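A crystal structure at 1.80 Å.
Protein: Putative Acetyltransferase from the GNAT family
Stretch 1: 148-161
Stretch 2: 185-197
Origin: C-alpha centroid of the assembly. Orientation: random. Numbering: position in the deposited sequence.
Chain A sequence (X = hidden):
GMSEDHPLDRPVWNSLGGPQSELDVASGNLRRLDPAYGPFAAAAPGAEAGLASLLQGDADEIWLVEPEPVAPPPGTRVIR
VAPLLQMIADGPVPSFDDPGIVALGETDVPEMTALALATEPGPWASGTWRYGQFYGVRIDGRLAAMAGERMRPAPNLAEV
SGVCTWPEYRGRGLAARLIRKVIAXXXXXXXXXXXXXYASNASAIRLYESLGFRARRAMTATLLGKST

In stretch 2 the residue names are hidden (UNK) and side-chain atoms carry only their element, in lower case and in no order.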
# COMPACT_ATOMS: atom_id res chain seq x y z
N GLY A 148 1.02 -8.80 0.51
CA GLY A 148 2.20 -8.49 -0.24
C GLY A 148 2.97 -7.29 0.25
O GLY A 148 2.71 -6.74 1.34
N GLU A 149 3.88 -6.89 -0.61
CA GLU A 149 4.74 -5.73 -0.42
C GLU A 149 4.38 -4.63 -1.38
O GLU A 149 4.00 -4.90 -2.52
CB GLU A 149 6.18 -6.12 -0.68
CG GLU A 149 6.65 -7.30 0.15
CD GLU A 149 8.03 -7.75 -0.19
OE1 GLU A 149 8.41 -7.72 -1.37
OE2 GLU A 149 8.75 -8.18 0.75
N ARG A 150 4.55 -3.38 -0.95
CA ARG A 150 4.30 -2.25 -1.82
C ARG A 150 5.41 -1.19 -1.77
O ARG A 150 6.51 -1.47 -2.27
CB ARG A 150 2.89 -1.71 -1.58
CG ARG A 150 2.32 -0.84 -2.66
CD ARG A 150 0.87 -0.51 -2.43
NE ARG A 150 0.66 0.35 -1.29
CZ ARG A 150 -0.55 0.75 -0.87
NH1 ARG A 150 -1.68 0.40 -1.49
NH2 ARG A 150 -0.63 1.51 0.18
N MSE A 151 5.16 -0.00 -1.23
CA MSE A 151 6.11 1.11 -1.37
C MSE A 151 7.39 0.91 -0.55
O MSE A 151 7.40 0.23 0.51
CB MSE A 151 5.48 2.46 -0.99
CG MSE A 151 4.25 2.76 -1.76
SE MSE A 151 3.63 4.56 -1.46
CE MSE A 151 1.71 4.15 -1.49
N ARG A 152 8.46 1.50 -1.05
CA ARG A 152 9.75 1.44 -0.39
C ARG A 152 10.35 2.84 -0.35
O ARG A 152 11.08 3.21 -1.23
CB ARG A 152 10.68 0.49 -1.12
CG ARG A 152 10.21 -0.97 -1.02
CD ARG A 152 10.96 -1.87 -1.95
NE ARG A 152 10.43 -3.21 -1.84
CZ ARG A 152 10.81 -4.11 -0.95
NH1 ARG A 152 11.84 -3.87 -0.15
NH2 ARG A 152 10.20 -5.30 -0.92
N PRO A 153 9.97 3.64 0.68
CA PRO A 153 10.38 5.04 0.79
C PRO A 153 11.89 5.30 0.98
O PRO A 153 12.35 6.40 0.74
CB PRO A 153 9.55 5.55 1.97
CG PRO A 153 8.33 4.62 2.01
CD PRO A 153 8.99 3.28 1.71
N ALA A 154 12.59 4.29 1.46
CA ALA A 154 14.03 4.24 1.56
C ALA A 154 14.48 2.78 1.50
O ALA A 154 13.67 1.86 1.73
CB ALA A 154 14.52 4.92 2.86
N PRO A 155 15.77 2.53 1.18
CA PRO A 155 16.22 1.15 1.06
C PRO A 155 15.87 0.22 2.22
O PRO A 155 15.58 -0.95 1.98
CB PRO A 155 17.74 1.29 0.87
CG PRO A 155 17.85 2.61 0.15
CD PRO A 155 16.85 3.47 0.89
N ASN A 156 15.86 0.73 3.46
CA ASN A 156 15.58 -0.11 4.63
C ASN A 156 14.12 -0.06 5.13
O ASN A 156 13.84 -0.48 6.24
CB ASN A 156 16.48 0.35 5.78
CG ASN A 156 16.05 1.70 6.31
OD1 ASN A 156 15.70 2.62 5.55
ND2 ASN A 156 16.03 1.82 7.62
N LEU A 157 13.20 0.48 4.31
CA LEU A 157 11.77 0.52 4.66
C LEU A 157 10.95 -0.17 3.58
O LEU A 157 11.23 -0.02 2.40
CB LEU A 157 11.28 1.98 4.80
CG LEU A 157 11.96 2.77 5.93
CD1 LEU A 157 11.76 4.28 5.77
CD2 LEU A 157 11.38 2.23 7.24
N ALA A 158 9.92 -0.91 3.99
CA ALA A 158 9.10 -1.67 3.05
C ALA A 158 7.67 -1.74 3.57
O ALA A 158 7.47 -2.06 4.73
CB ALA A 158 9.67 -3.06 2.85
N GLU A 159 6.71 -1.48 2.69
CA GLU A 159 5.32 -1.46 3.05
C GLU A 159 4.63 -2.82 2.94
O GLU A 159 4.69 -3.47 1.91
CB GLU A 159 4.58 -0.46 2.15
CG GLU A 159 3.17 -0.13 2.66
CD GLU A 159 2.43 0.80 1.73
OE1 GLU A 159 2.80 0.83 0.54
OE2 GLU A 159 1.46 1.46 2.18
N VAL A 160 3.94 -3.21 4.00
CA VAL A 160 2.95 -4.29 3.95
C VAL A 160 1.61 -3.81 3.38
O VAL A 160 1.07 -2.82 3.84
CB VAL A 160 2.70 -4.88 5.35
CG1 VAL A 160 1.74 -6.05 5.25
CG2 VAL A 160 4.09 -5.32 5.96
N SER A 161 1.13 -4.49 2.32
CA SER A 161 -0.08 -4.06 1.56
C SER A 161 -0.80 -5.26 0.94
O SER A 161 -0.27 -6.39 0.90
CB SER A 161 0.25 -3.01 0.48
OG SER A 161 -0.91 -2.28 0.06
N UNK A 185 10.19 -11.91 5.45
CA UNK A 185 11.02 -11.70 4.26
C UNK A 185 11.72 -10.36 4.34
O UNK A 185 12.91 -10.24 4.04
N UNK A 186 10.96 -9.33 4.75
CA UNK A 186 11.53 -8.00 5.00
C UNK A 186 12.68 -8.08 6.03
O UNK A 186 13.82 -7.65 5.77
se UNK A 186 8.00 -5.72 5.04
c UNK A 186 9.45 -6.77 4.33
c UNK A 186 10.45 -7.04 5.46
c UNK A 186 6.99 -5.47 3.43
N UNK A 187 12.40 -8.73 7.14
CA UNK A 187 13.41 -8.98 8.17
C UNK A 187 14.67 -9.65 7.64
O UNK A 187 15.77 -9.22 7.99
c UNK A 187 12.81 -9.81 9.31
N UNK A 188 14.51 -10.70 6.82
CA UNK A 188 15.61 -11.42 6.24
C UNK A 188 16.54 -10.47 5.47
O UNK A 188 17.75 -10.65 5.52
c UNK A 188 15.15 -12.54 5.31
N UNK A 189 15.95 -9.48 4.79
CA UNK A 189 16.70 -8.49 4.03
C UNK A 189 17.15 -7.27 4.86
O UNK A 189 17.79 -6.37 4.34
n UNK A 189 13.63 -7.83 0.85
n UNK A 189 12.08 -9.51 0.48
c UNK A 189 15.85 -8.02 2.80
c UNK A 189 14.84 -8.60 0.54
n UNK A 189 11.41 -7.47 1.22
c UNK A 189 12.39 -8.28 0.85
c UNK A 189 15.50 -9.10 1.82
N UNK A 190 16.84 -7.23 6.15
CA UNK A 190 17.23 -6.09 6.98
C UNK A 190 16.40 -4.84 6.76
O UNK A 190 16.87 -3.73 6.99
N UNK A 191 15.16 -5.04 6.34
CA UNK A 191 14.22 -3.96 6.14
C UNK A 191 13.22 -3.93 7.29
O UNK A 191 12.84 -4.98 7.86
o UNK A 191 12.46 -5.23 2.50
c UNK A 191 14.32 -4.17 3.61
c UNK A 191 13.66 -4.86 2.43
o UNK A 191 14.36 -5.03 1.42
c UNK A 191 13.43 -4.12 4.83
N UNK A 192 12.79 -2.72 7.59
CA UNK A 192 11.80 -2.45 8.58
C UNK A 192 10.40 -2.34 7.90
O UNK A 192 10.17 -1.49 6.98
c UNK A 192 12.13 -1.12 9.34
c UNK A 192 10.97 -0.75 10.29
c UNK A 192 13.52 -1.13 10.06
N UNK A 193 9.45 -3.21 8.31
CA UNK A 193 8.08 -3.12 7.85
C UNK A 193 7.38 -1.90 8.37
O UNK A 193 7.61 -1.50 9.51
c UNK A 193 7.41 -4.39 8.42
c UNK A 193 9.65 -4.40 9.18
c UNK A 193 8.54 -5.30 8.79
N UNK A 194 6.53 -1.33 7.54
CA UNK A 194 5.55 -0.32 7.95
C UNK A 194 4.25 -0.54 7.19
O UNK A 194 4.21 -1.24 6.18
c UNK A 194 5.98 1.57 6.30
c UNK A 194 4.87 2.92 4.69
c UNK A 194 6.11 1.09 7.71
c UNK A 194 4.99 2.46 5.96
c UNK A 194 6.90 1.19 5.34
c UNK A 194 5.76 2.49 3.71
o UNK A 194 5.64 2.96 2.43
c UNK A 194 6.76 1.63 4.02
N UNK A 195 3.17 0.09 7.65
CA UNK A 195 1.90 0.00 6.97
C UNK A 195 1.06 1.17 7.38
O UNK A 195 1.38 1.90 8.29
c UNK A 195 1.19 -1.31 7.29
c UNK A 195 0.74 -3.14 9.03
c UNK A 195 -0.33 -0.86 9.28
c UNK A 195 0.90 -1.62 8.78
N UNK A 196 -0.01 1.36 6.64
CA UNK A 196 -1.06 2.30 7.02
C UNK A 196 -2.33 1.53 7.30
O UNK A 196 -2.67 0.59 6.56
n UNK A 196 1.37 5.76 5.50
c UNK A 196 1.59 4.93 4.50
c UNK A 196 -1.35 3.32 5.90
c UNK A 196 0.28 5.33 6.21
n UNK A 196 0.65 3.99 4.52
c UNK A 196 -0.20 4.22 5.58
N UNK A 197 -3.05 1.94 8.33
CA UNK A 197 -4.44 1.52 8.54
C UNK A 197 -5.31 2.74 8.40
O UNK A 197 -4.86 3.80 8.73
c UNK A 197 -4.60 1.01 9.96
o UNK A 197 -5.91 0.50 10.22
O HOH W 1 -0.03 -0.24 4.10

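Position 185, near the end of a helix, has no atoms beyond the backbone and is glycine, G185. Position 186 carries an unbranched chain of two carbons, a selenium and a terminal carbon; that last carbon lies 3.7 Å from A158 CB and 3.4 Å from E159 O. The selenium identifies selenomethionine, M186. Positions 187 and 188 each bear a single carbon, out of reach of stretch 1, and are alanines A187 and A188.

At position 189 three carbons lead to a nitrogen and then to a carbon holding two more nitrogens, a guanidinium, so the residue is arginine, R189. Its NH2 donates to E149 OE2 at 2.8 Å in a salt bridge. Position 190 has no side chain, and its phi of 75° in a Schellman motif ending the helix favours glycine, G190. Position 191 has three carbons, the third carrying two oxygens, one of them 3.0 Å from R152 NH1. This carboxylate on a two-carbon stem is glutamate, E191, which also forms a salt bridge with R189.

Position 192 shows one carbon bearing two others; the branching carbon, CB, is 4.0 Å from L157 CD2. This is valine, V192. At position 193 three carbons close a ring onto the backbone N, with CB 4.2 Å from V160 CG2: proline, P193. Position 194 has one carbon and a six-carbon ring bearing an oxygen, which lies 3.2 Å from P153 CG. It is tyrosine, Y194, and E159 CG sits over one ring face, 4.2 Å from its centroid.

Four carbons forked at the second mark position 195 as leucine, L195, whose CB is 4.3 Å from V160 CB. Position 196 has one carbon and a five-membered ring of three carbons and two nitrogens, hence histidine, H196; the ring edge faces E159 OE2. Position 197 ends in one carbon and one oxygen, remote from stretch 1, and is serine, S197.

The contact rests on parallel strand pairing. V192 N donates to N156 O (2.8 Å), A158 N to V192 O (3.1 Å), Y194 N to A158 O (3.1 Å) and V160 N to Y194 O (3.0 Å). Because proline lacks an amide hydrogen, P193 suits a position whose N is not needed in this ladder. M186 packs against A158 and V160, whereas Y194 lies on the sheet face shared by L157 and E159. Near the helix end, the carboxylates of E149 and E191 offset the close approach of R152 NH2 and R189 NH2, 3.3 Å apart.

Stretch 2 185-197: GMAARGEVPYLHS
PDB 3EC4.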